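Local coordinates for disulfide bond forming protein (DsbF) (Mycobacterium tuberculosis, PDB 3IOS) that probably catalyses the oxidation of reduced, unfolded secreted proteins to form disulfide bonds, as an extracellular member of the thioredoxin family, at residues His30-Gly34 with Glu35-Gly39; Gly78-Gln81 with Val82-Gln86; Glu87-Lys91 with Tyr92-Thr96; Phe111-Gln115 with Gln116-Ala120. All blocks are in the same frame, centred on the assembly; numbering follows the deposited sequence.

Overall arrangement
All four contacts are local and lie in one thioredoxin-fold domain, in series along the chain. Contacts 2 and 3 are the two ends of helix 82-91, with centres about 12 Å apart. Contact 4 carries the cis-proline loop into strand 118-122. It touches contact 2 where Leu79 CD1 packs on Gln116 OE1 at 3.6 Å. Contacts 2, 3 and 4 reach the surroundings of the redox-active Cys51 and Cys54. Gln116 packs on both cysteines, Asp80 on Trp50 and Phe88 on Gln55. Contact 1 stands apart, at the two-stranded N-terminal sheet. Its centre is about 21 Å from the centres of contacts 2 and 3, and its nearest atoms are about 6 Å from those of contact 4.

Contact 1. Residues His30-Gly34 with Glu35-Gly39; sequences HDFHG and ESLLG
Gly34 and Leu37 are joined by a backbone bond from Leu37 N to Gly34 O (3.0 Å) as the chain leaves strand 31-33 and enters a short 3-10 turn. The strand is one half of the two-stranded antiparallel sheet near the N-terminus of this thioredoxin-fold domain. The turn leads on towards central strand 42-47.

The carbonyl oxygen of His33 accepts two bonds from Ser36. Ser36 N donates to His33 O at 2.9 Å, from well above the carbonyl plane. Ser36 OG donates to His33 O at 2.6 Å, almost in line with the C=O bond. The serine can do this because OG sits between its own backbone N and carbonyl carbon (chi1 70°), which turns the hydroxyl back over the start of the turn. Two grips on one oxygen should hold the end of the strand firmly against the turn.

On the inner side, the ring of Phe32 meets Leu37. CG of the leucine lies at the ring edge, 4.1 Å from Phe32 CZ, and the two side chains cross at about a right angle. Phe32 also packs on Val74, and Leu37 on Leu44, so Phe32 ties the strand, and Leu37 the turn, to the main sheet.

On the other side, the Glu35 chain bends at chi2 (89°) and comes back beside His33. Glu35 OE2 is 3.7 Å from His33 CB. A water bridges the two side chains: it lies in the plane of the imidazole, 2.9 Å from His33 ND1, and donates to Glu35 OE2 at 2.7 Å.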
loop_
_atom_site.group_PDB
_atom_site.type_symbol
_atom_site.label_atom_id
_atom_site.label_comp_id
_atom_site.label_asym_id
_atom_site.label_seq_id
_atom_site.Cartn_x
_atom_site.Cartn_y
_atom_site.Cartn_z
ATOM N N HIS A 30 -3.401 -10.010 -11.603
ATOM C CA HIS A 30 -2.660 -11.090 -10.951
ATOM C C HIS A 30 -3.173 -11.382 -9.543
ATOM O O HIS A 30 -3.777 -10.523 -8.901
ATOM C CB HIS A 30 -1.170 -10.738 -10.886
ATOM C CG HIS A 30 -0.524 -10.579 -12.226
ATOM N ND1 HIS A 30 -0.349 -11.631 -13.099
ATOM C CD2 HIS A 30 -0.022 -9.486 -12.849
ATOM C CE1 HIS A 30 0.233 -11.194 -14.201
ATOM N NE2 HIS A 30 0.443 -9.896 -14.076
ATOM N N ASP A 31 -2.947 -12.605 -9.067
ATOM C CA ASP A 31 -3.370 -12.965 -7.716
ATOM C C ASP A 31 -2.284 -12.505 -6.750
ATOM O O ASP A 31 -1.097 -12.621 -7.045
ATOM C CB ASP A 31 -3.550 -14.481 -7.584
ATOM C CG ASP A 31 -4.769 -14.993 -8.324
ATOM O OD1 ASP A 31 -5.897 -14.582 -7.979
ATOM O OD2 ASP A 31 -4.599 -15.810 -9.250
ATOM N N PHE A 32 -2.694 -11.983 -5.599
ATOM C CA PHE A 32 -1.747 -11.511 -4.594
ATOM C C PHE A 32 -2.054 -12.121 -3.234
ATOM O O PHE A 32 -3.208 -12.174 -2.808
ATOM C CB PHE A 32 -1.802 -9.984 -4.473
ATOM C CG PHE A 32 -0.905 -9.432 -3.395
ATOM C CD1 PHE A 32 0.436 -9.165 -3.657
ATOM C CD2 PHE A 32 -1.391 -9.228 -2.109
ATOM C CE1 PHE A 32 1.282 -8.699 -2.643
ATOM C CE2 PHE A 32 -0.556 -8.766 -1.090
ATOM C CZ PHE A 32 0.786 -8.502 -1.362
ATOM N N HIS A 33 -1.009 -12.562 -2.544
ATOM C CA HIS A 33 -1.165 -13.158 -1.231
ATOM C C HIS A 33 -0.434 -12.336 -0.186
ATOM O O HIS A 33 0.764 -12.085 -0.315
ATOM C CB HIS A 33 -0.618 -14.586 -1.246
ATOM C CG HIS A 33 -1.355 -15.495 -2.176
ATOM N ND1 HIS A 33 -2.623 -15.963 -1.906
ATOM C CD2 HIS A 33 -1.022 -15.987 -3.392
ATOM C CE1 HIS A 33 -3.039 -16.707 -2.916
ATOM N NE2 HIS A 33 -2.086 -16.737 -3.831
ATOM N N GLY A 34 -1.153 -11.916 0.849
ATOM C CA GLY A 34 -0.522 -11.136 1.894
ATOM C C GLY A 34 0.647 -11.867 2.530
ATOM O O GLY A 34 1.621 -11.253 2.967
ATOM N N GLU A 35 0.562 -13.191 2.574
ATOM C CA GLU A 35 1.626 -13.977 3.187
ATOM C C GLU A 35 2.959 -13.849 2.443
ATOM O O GLU A 35 4.019 -14.170 2.989
ATOM C CB GLU A 35 1.210 -15.448 3.278
ATOM C CG GLU A 35 -0.007 -15.720 4.170
ATOM C CD GLU A 35 -1.339 -15.635 3.434
ATOM O OE1 GLU A 35 -2.358 -16.091 4.002
ATOM O OE2 GLU A 35 -1.380 -15.119 2.297
ATOM N N SER A 36 2.909 -13.376 1.201
ATOM C CA SER A 36 4.121 -13.207 0.408
ATOM C C SER A 36 4.976 -12.074 0.975
ATOM O O SER A 36 6.119 -11.882 0.557
ATOM C CB SER A 36 3.769 -12.906 -1.054
ATOM O OG SER A 36 3.207 -11.613 -1.188
ATOM N N LEU A 37 4.421 -11.327 1.927
ATOM C CA LEU A 37 5.152 -10.224 2.545
ATOM C C LEU A 37 5.897 -10.655 3.804
ATOM O O LEU A 37 6.718 -9.905 4.325
ATOM C CB LEU A 37 4.197 -9.077 2.903
ATOM C CG LEU A 37 3.374 -8.467 1.771
ATOM C CD1 LEU A 37 2.515 -7.355 2.338
ATOM C CD2 LEU A 37 4.279 -7.933 0.668
ATOM N N LEU A 38 5.616 -11.857 4.296
ATOM C CA LEU A 38 6.279 -12.345 5.506
ATOM C C LEU A 38 7.779 -12.559 5.311
ATOM O O LEU A 38 8.207 -13.181 4.338
ATOM C CB LEU A 38 5.651 -13.659 5.977
ATOM C CG LEU A 38 6.229 -14.196 7.290
ATOM C CD1 LEU A 38 5.900 -13.223 8.415
ATOM C CD2 LEU A 38 5.672 -15.570 7.589
ATOM N N GLY A 39 8.570 -12.036 6.246
ATOM C CA GLY A 39 10.012 -12.198 6.179
ATOM C C GLY A 39 10.744 -11.096 5.447
ATOM O O GLY A 39 11.961 -11.149 5.285
HETATM O O HOH W 1 -3.551 -15.413 0.748
#

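Contact 2. Residues Gly78-Gln81 with Val82-Gln86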
loop_
_atom_site.group_PDB
_atom_site.type_symbol
_atom_site.label_atom_id
_atom_site.label_comp_id
_atom_site.label_asym_id
_atom_site.label_seq_id
_atom_site.Cartn_x
_atom_site.Cartn_y
_atom_site.Cartn_z
ATOM N N GLY A 78 -9.111 1.545 -2.812
ATOM C CA GLY A 78 -10.452 1.221 -2.376
ATOM C C GLY A 78 -11.428 2.360 -2.590
ATOM O O GLY A 78 -11.061 3.433 -3.076
ATOM N N LEU A 79 -12.686 2.099 -2.246
ATOM C CA LEU A 79 -13.762 3.080 -2.336
ATOM C C LEU A 79 -14.059 3.599 -3.738
ATOM O O LEU A 79 -14.402 4.767 -3.916
ATOM C CB LEU A 79 -13.466 4.256 -1.398
ATOM C CG LEU A 79 -13.213 3.869 0.062
ATOM C CD1 LEU A 79 -13.088 5.125 0.912
ATOM C CD2 LEU A 79 -14.355 2.997 0.571
ATOM N N ASP A 80 -13.925 2.729 -4.728
ATOM C CA ASP A 80 -14.199 3.100 -6.108
ATOM C C ASP A 80 -14.084 1.849 -6.963
ATOM O O ASP A 80 -13.863 0.759 -6.435
ATOM C CB ASP A 80 -13.212 4.174 -6.573
ATOM C CG ASP A 80 -13.806 5.096 -7.623
ATOM O OD1 ASP A 80 -13.294 6.223 -7.785
ATOM O OD2 ASP A 80 -14.782 4.689 -8.290
ATOM N N GLN A 81 -14.245 2.001 -8.273
ATOM C CA GLN A 81 -14.151 0.866 -9.179
ATOM C C GLN A 81 -12.842 0.907 -9.962
ATOM O O GLN A 81 -12.129 1.912 -9.954
ATOM C CB GLN A 81 -15.350 0.857 -10.133
ATOM C CG GLN A 81 -16.690 0.805 -9.405
ATOM C CD GLN A 81 -16.894 -0.486 -8.626
ATOM O OE1 GLN A 81 -17.660 -0.528 -7.663
ATOM N NE2 GLN A 81 -16.219 -1.551 -9.051
ATOM N N VAL A 82 -12.536 -0.195 -10.637
ATOM C CA VAL A 82 -11.305 -0.328 -11.404
ATOM C C VAL A 82 -10.951 0.819 -12.354
ATOM O O VAL A 82 -9.822 1.308 -12.340
ATOM C CB VAL A 82 -11.303 -1.663 -12.195
ATOM C CG1 VAL A 82 -10.091 -1.730 -13.116
ATOM C CG2 VAL A 82 -11.282 -2.832 -11.222
ATOM N N PRO A 83 -11.899 1.261 -13.196
ATOM C CA PRO A 83 -11.597 2.356 -14.124
ATOM C C PRO A 83 -10.986 3.580 -13.446
ATOM O O PRO A 83 -10.025 4.158 -13.944
ATOM C CB PRO A 83 -12.956 2.660 -14.751
ATOM C CG PRO A 83 -13.614 1.314 -14.768
ATOM C CD PRO A 83 -13.277 0.773 -13.394
ATOM N N ALA A 84 -11.556 3.971 -12.311
ATOM C CA ALA A 84 -11.060 5.133 -11.575
ATOM C C ALA A 84 -9.663 4.845 -11.037
ATOM O O ALA A 84 -8.803 5.724 -11.004
ATOM C CB ALA A 84 -12.007 5.472 -10.434
ATOM N N MET A 85 -9.441 3.606 -10.618
ATOM C CA MET A 85 -8.136 3.212 -10.103
ATOM C C MET A 85 -7.087 3.282 -11.209
ATOM O O MET A 85 -5.978 3.757 -10.991
ATOM C CB MET A 85 -8.217 1.802 -9.528
ATOM C CG MET A 85 -9.221 1.691 -8.404
ATOM S SD MET A 85 -9.434 0.011 -7.813
ATOM C CE MET A 85 -10.430 0.287 -6.434
ATOM N N GLN A 86 -7.444 2.815 -12.403
ATOM C CA GLN A 86 -6.521 2.849 -13.534
ATOM C C GLN A 86 -6.164 4.286 -13.911
ATOM O O GLN A 86 -5.022 4.572 -14.267
ATOM C CB GLN A 86 -7.142 2.150 -14.744
ATOM C CG GLN A 86 -7.575 0.727 -14.460
ATOM C CD GLN A 86 -8.276 0.096 -15.644
ATOM O OE1 GLN A 86 -9.129 0.722 -16.274
ATOM N NE2 GLN A 86 -7.933 -1.152 -15.946
HETATM O O HOH W 2 -14.476 -2.398 -10.694
#
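Asp80 and Gln81 meet Ala84 and Met85 in a helix N-terminal contact, where the loop after strand 72-77 enters helix 82-91. Gln81 is the N-cap residue. Gln81 O accepts the first helical bond from Met85 N at 3.2 Å, in the carbonyl plane. Ala84 N adds a weak bond to the same oxygen.

Asp80 points its carboxylate at the first turn. Asp80 OD1 comes very close to Ala84 CB (3.0 Å), so the packing there is tight. Asp80 OD2 turns back to its own loop and accepts from Gln81 N at 2.7 Å, on the anti side of this oxygen and tilted 30° out of the carboxylate plane. This bond helps to fix the carboxylate.

Met85 runs extended beyond CG, with chi2 175° and chi3 172°. That carries Met85 CE past Gln81 to the carbonyl of Asp80, 3.5 Å from Asp80 O. On the outer side, a water accepts from Gln81 NE2 and from Val82 N, and so serves a backbone N-H of the first turn. Asp80 also packs on Pro49 and Trp50, and Leu79 O accepts from Trp50 NE1. The arrangement is a beta-to-alpha connection of the thioredoxin fold, beside the loop that leads into the CxxC motif.

Contact 3. Residues Glu87-Lys91 with Tyr92-Thr96; sequences EFVNK and YPVKT
Tyr92 turns the edge of its ring onto the face of Phe88 at the C-terminal end of helix 82-91, in the thioredoxin fold. The pair is edge-to-face, with centroids 4.8 Å apart and planes inclined at 54°. CD1 of the tyrosine stands over the centre of the phenylalanine ring, and Tyr92 CE1 approaches Phe88 CD1 to 3.6 Å. Phe88 has CG anti to its backbone N (chi1 -179°), which sends the ring out from the side of the helix, its face turned to the Tyr92 edge.

The other partner of the tyrosine ring is Lys91. Its chain bends at chi2 (-70°) and lays CD over one face, offset toward the rim. This is a CH-pi contact, with Lys91 CD 3.6 Å from the centroid of the Tyr92 ring. Tyr92 thus has Lys91 over one face and the Phe88 face at its edge.

The helix ends here: Tyr92 is the first residue to leave helical angles. Tyr92 N still donates to Phe88 O at 2.9 Å, nearly straight on to the carbonyl. Pro93 then centres an inverse gamma turn, which brings Val94 back over Val89.

Phe88 also stacks with Trp47 and packs on Gln55 and Ala58. Tyr92 touches the same two residues of helix 52-67, so the aromatic pair joins helix 82-91 to the helix that begins at the CxxC motif. After the gamma turn, Val94 CG2 packs on Val89 CG1 at 4.2 Å, and the same Val94 CG2 lies 4.4 Å from Phe88 CE2.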
loop_
_atom_site.group_PDB
_atom_site.type_symbol
_atom_site.label_atom_id
_atom_site.label_comp_id
_atom_site.label_asym_id
_atom_site.label_seq_id
_atom_site.Cartn_x
_atom_site.Cartn_y
_atom_site.Cartn_z
ATOM N N GLU A 87 -7.143 5.184 -13.841
ATOM C CA GLU A 87 -6.912 6.587 -14.171
ATOM C C GLU A 87 -5.884 7.179 -13.215
ATOM O O GLU A 87 -4.997 7.924 -13.623
ATOM C CB GLU A 87 -8.216 7.382 -14.073
ATOM C CG GLU A 87 -9.223 7.087 -15.165
ATOM C CD GLU A 87 -10.539 7.808 -14.944
ATOM O OE1 GLU A 87 -10.511 9.031 -14.682
ATOM O OE2 GLU A 87 -11.602 7.154 -15.038
ATOM N N PHE A 88 -6.020 6.837 -11.939
ATOM C CA PHE A 88 -5.117 7.311 -10.899
ATOM C C PHE A 88 -3.689 6.810 -11.151
ATOM O O PHE A 88 -2.736 7.592 -11.140
ATOM C CB PHE A 88 -5.623 6.825 -9.537
ATOM C CG PHE A 88 -4.779 7.264 -8.366
ATOM C CD1 PHE A 88 -5.131 8.383 -7.617
ATOM C CD2 PHE A 88 -3.664 6.522 -7.981
ATOM C CE1 PHE A 88 -4.384 8.754 -6.494
ATOM C CE2 PHE A 88 -2.911 6.885 -6.863
ATOM C CZ PHE A 88 -3.275 8.002 -6.117
ATOM N N VAL A 89 -3.538 5.507 -11.386
ATOM C CA VAL A 89 -2.213 4.954 -11.630
ATOM C C VAL A 89 -1.602 5.498 -12.922
ATOM O O VAL A 89 -0.385 5.613 -13.028
ATOM C CB VAL A 89 -2.239 3.402 -11.668
ATOM C CG1 VAL A 89 -2.725 2.859 -10.330
ATOM C CG2 VAL A 89 -3.132 2.915 -12.786
ATOM N N ASN A 90 -2.441 5.842 -13.897
ATOM C CA ASN A 90 -1.943 6.394 -15.157
ATOM C C ASN A 90 -1.445 7.820 -14.962
ATOM O O ASN A 90 -0.434 8.225 -15.539
ATOM C CB ASN A 90 -3.037 6.414 -16.236
ATOM C CG ASN A 90 -3.308 5.046 -16.840
ATOM O OD1 ASN A 90 -2.437 4.207 -16.899
ATOM N ND2 ASN A 90 -4.526 4.835 -17.310
ATOM N N LYS A 91 -2.157 8.579 -14.137
ATOM C CA LYS A 91 -1.822 9.977 -13.887
ATOM C C LYS A 91 -0.627 10.159 -12.951
ATOM O O LYS A 91 0.187 11.068 -13.161
ATOM C CB LYS A 91 -3.038 10.695 -13.299
ATOM C CG LYS A 91 -3.073 12.200 -13.529
ATOM C CD LYS A 91 -2.007 12.932 -12.731
ATOM C CE LYS A 91 -2.106 14.438 -12.933
ATOM N NZ LYS A 91 -1.072 15.177 -12.150
ATOM N N TYR A 92 -0.507 9.306 -11.932
ATOM C CA TYR A 92 0.613 9.456 -11.019
ATOM C C TYR A 92 1.585 8.291 -11.104
ATOM O O TYR A 92 1.176 7.130 -11.302
ATOM C CB TYR A 92 0.071 9.649 -9.572
ATOM C CG TYR A 92 -1.071 10.625 -9.510
ATOM C CD1 TYR A 92 -2.382 10.162 -9.508
ATOM C CD2 TYR A 92 -0.854 12.009 -9.450
ATOM C CE1 TYR A 92 -3.456 11.040 -9.440
ATOM C CE2 TYR A 92 -1.928 12.898 -9.379
ATOM C CZ TYR A 92 -3.218 12.408 -9.378
ATOM O OH TYR A 92 -4.269 13.285 -9.326
ATOM N N PRO A 93 2.885 8.537 -10.875
ATOM C CA PRO A 93 4.024 7.618 -10.911
ATOM C C PRO A 93 4.072 6.541 -9.832
ATOM O O PRO A 93 4.977 6.515 -8.997
ATOM C CB PRO A 93 5.229 8.576 -10.789
ATOM C CG PRO A 93 4.744 9.598 -9.852
ATOM C CD PRO A 93 3.304 9.848 -10.411
ATOM N N VAL A 94 3.115 5.638 -9.907
ATOM C CA VAL A 94 3.028 4.546 -8.955
ATOM C C VAL A 94 2.767 3.212 -9.647
ATOM O O VAL A 94 2.262 2.274 -9.031
ATOM C CB VAL A 94 1.900 4.799 -7.926
ATOM C CG1 VAL A 94 2.185 6.069 -7.133
ATOM C CG2 VAL A 94 0.567 4.913 -8.646
ATOM N N LYS A 95 3.105 3.129 -10.929
ATOM C CA LYS A 95 2.903 1.895 -11.682
ATOM C C LYS A 95 4.043 0.902 -11.484
ATOM O O LYS A 95 3.935 -0.257 -11.878
ATOM C CB LYS A 95 2.750 2.216 -13.171
ATOM C CG LYS A 95 1.316 2.272 -13.617
ATOM C CD LYS A 95 1.155 2.989 -14.965
ATOM C CE LYS A 95 -0.296 3.042 -15.405
ATOM N NZ LYS A 95 -0.425 3.780 -16.679
ATOM N N THR A 96 5.117 1.364 -10.851
ATOM C CA THR A 96 6.303 0.553 -10.593
ATOM C C THR A 96 6.135 -0.476 -9.466
ATOM O O THR A 96 6.930 -1.413 -9.354
ATOM C CB THR A 96 7.515 1.456 -10.264
ATOM O OG1 THR A 96 7.708 2.391 -11.333
ATOM C CG2 THR A 96 8.779 0.630 -10.101
#

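Contact 4. Residues Phe111-Gln115 with Gln116-Ala120; sequences FGVTQ and QPAYA
Val113 stands with CG1 anti to its backbone N (chi1 176°) and CG2 beside that N, and both methyls are thereby turned to Ala118. CG1 of Val113 is 3.9 Å from Ala118 CB, and Val113 CG2 is 4.0 Å from the same methyl. Phe111, with chi1 -74°, brings its ring to Ala120. Phe111 CD1 lies 3.9 Å from Ala120 CB.

These two apolar pairs hold the loop 111-115 against strand 118-122. The chain reverses at Gln115 and Gln116, and the two segments run 156° apart. Gly112, at positive phi, ends helix 106-110 as the C-prime residue of a Schellman motif. The apolar patch continues into strand 42-47: Phe111 meets the Phe46 ring, and Ala120 packs on Leu44.

At the reversal, Gln116 folds back over the preceding peptide, with Gln116 OE1 3.7 Å from Gln115 C. Its backbone N is buried here with no partner in the model, while its side chain is anchored elsewhere through NE2.

The peptide bond before Pro117 is cis. Gln116 packs on Cys51 and Cys54, the pair that forms the redox-active disulfide, and the Pro117 ring also touches Cys54. This is the cis-proline loop of the thioredoxin fold, which lies beside the CxxC motif in this family.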
loop_
_atom_site.group_PDB
_atom_site.type_symbol
_atom_site.label_atom_id
_atom_site.label_comp_id
_atom_site.label_asym_id
_atom_site.label_seq_id
_atom_site.Cartn_x
_atom_site.Cartn_y
_atom_site.Cartn_z
ATOM N N PHE A 111 -6.941 -4.464 7.759
ATOM C CA PHE A 111 -5.994 -3.604 8.457
ATOM C C PHE A 111 -6.680 -2.533 9.291
ATOM O O PHE A 111 -6.030 -1.630 9.819
ATOM C CB PHE A 111 -5.048 -2.951 7.447
ATOM C CG PHE A 111 -4.012 -3.887 6.892
ATOM C CD1 PHE A 111 -2.817 -4.104 7.577
ATOM C CD2 PHE A 111 -4.230 -4.559 5.696
ATOM C CE1 PHE A 111 -1.856 -4.980 7.077
ATOM C CE2 PHE A 111 -3.273 -5.441 5.183
ATOM C CZ PHE A 111 -2.083 -5.649 5.879
ATOM N N GLY A 112 -7.999 -2.638 9.407
ATOM C CA GLY A 112 -8.753 -1.667 10.178
ATOM C C GLY A 112 -8.733 -0.275 9.574
ATOM O O GLY A 112 -8.851 0.722 10.289
ATOM N N VAL A 113 -8.574 -0.199 8.257
ATOM C CA VAL A 113 -8.542 1.091 7.577
ATOM C C VAL A 113 -9.927 1.427 7.042
ATOM O O VAL A 113 -10.497 0.681 6.246
ATOM C CB VAL A 113 -7.530 1.088 6.406
ATOM C CG1 VAL A 113 -7.598 2.412 5.652
ATOM C CG2 VAL A 113 -6.120 0.866 6.939
ATOM N N THR A 114 -10.469 2.551 7.495
ATOM C CA THR A 114 -11.789 2.979 7.060
ATOM C C THR A 114 -11.693 4.252 6.236
ATOM O O THR A 114 -12.600 4.573 5.466
ATOM C CB THR A 114 -12.717 3.224 8.266
ATOM O OG1 THR A 114 -12.085 4.125 9.182
ATOM C CG2 THR A 114 -13.018 1.913 8.976
ATOM N N GLN A 115 -10.583 4.967 6.386
ATOM C CA GLN A 115 -10.377 6.210 5.656
ATOM C C GLN A 115 -8.950 6.357 5.145
ATOM O O GLN A 115 -7.993 5.975 5.814
ATOM C CB GLN A 115 -10.706 7.406 6.548
ATOM C CG GLN A 115 -12.125 7.418 7.079
ATOM C CD GLN A 115 -12.354 8.546 8.065
ATOM O OE1 GLN A 115 -12.217 9.721 7.724
ATOM N NE2 GLN A 115 -12.705 8.193 9.298
ATOM N N GLN A 116 -8.816 6.923 3.955
ATOM C CA GLN A 116 -7.505 7.135 3.369
ATOM C C GLN A 116 -7.110 8.588 3.601
ATOM O O GLN A 116 -7.961 9.440 3.848
ATOM C CB GLN A 116 -7.535 6.847 1.866
ATOM C CG GLN A 116 -8.227 7.912 1.032
ATOM C CD GLN A 116 -9.629 8.214 1.516
ATOM O OE1 GLN A 116 -10.388 7.304 1.849
ATOM N NE2 GLN A 116 -9.984 9.493 1.549
ATOM N N PRO A 117 -5.806 8.882 3.540
ATOM C CA PRO A 117 -4.787 7.871 3.267
ATOM C C PRO A 117 -4.349 7.175 4.549
ATOM O O PRO A 117 -4.598 7.665 5.653
ATOM C CB PRO A 117 -3.663 8.687 2.643
ATOM C CG PRO A 117 -3.735 9.957 3.428
ATOM C CD PRO A 117 -5.226 10.238 3.498
ATOM N N ALA A 118 -3.715 6.021 4.391
ATOM C CA ALA A 118 -3.207 5.266 5.525
ATOM C C ALA A 118 -2.019 4.456 5.038
ATOM O O ALA A 118 -1.873 4.206 3.837
ATOM C CB ALA A 118 -4.280 4.346 6.090
ATOM N N TYR A 119 -1.170 4.060 5.978
ATOM C CA TYR A 119 0.020 3.283 5.664
ATOM C C TYR A 119 0.178 2.146 6.660
ATOM O O TYR A 119 -0.026 2.335 7.859
ATOM C CB TYR A 119 1.263 4.178 5.747
ATOM C CG TYR A 119 1.307 5.274 4.718
ATOM C CD1 TYR A 119 2.019 5.108 3.533
ATOM C CD2 TYR A 119 0.607 6.465 4.908
ATOM C CE1 TYR A 119 2.034 6.097 2.559
ATOM C CE2 TYR A 119 0.611 7.462 3.936
ATOM C CZ TYR A 119 1.328 7.267 2.764
ATOM O OH TYR A 119 1.342 8.241 1.793
ATOM N N ALA A 120 0.520 0.959 6.171
ATOM C CA ALA A 120 0.753 -0.165 7.066
ATOM C C ALA A 120 2.210 -0.546 6.880
ATOM O O ALA A 120 2.636 -0.868 5.770
ATOM C CB ALA A 120 -0.153 -1.333 6.722
#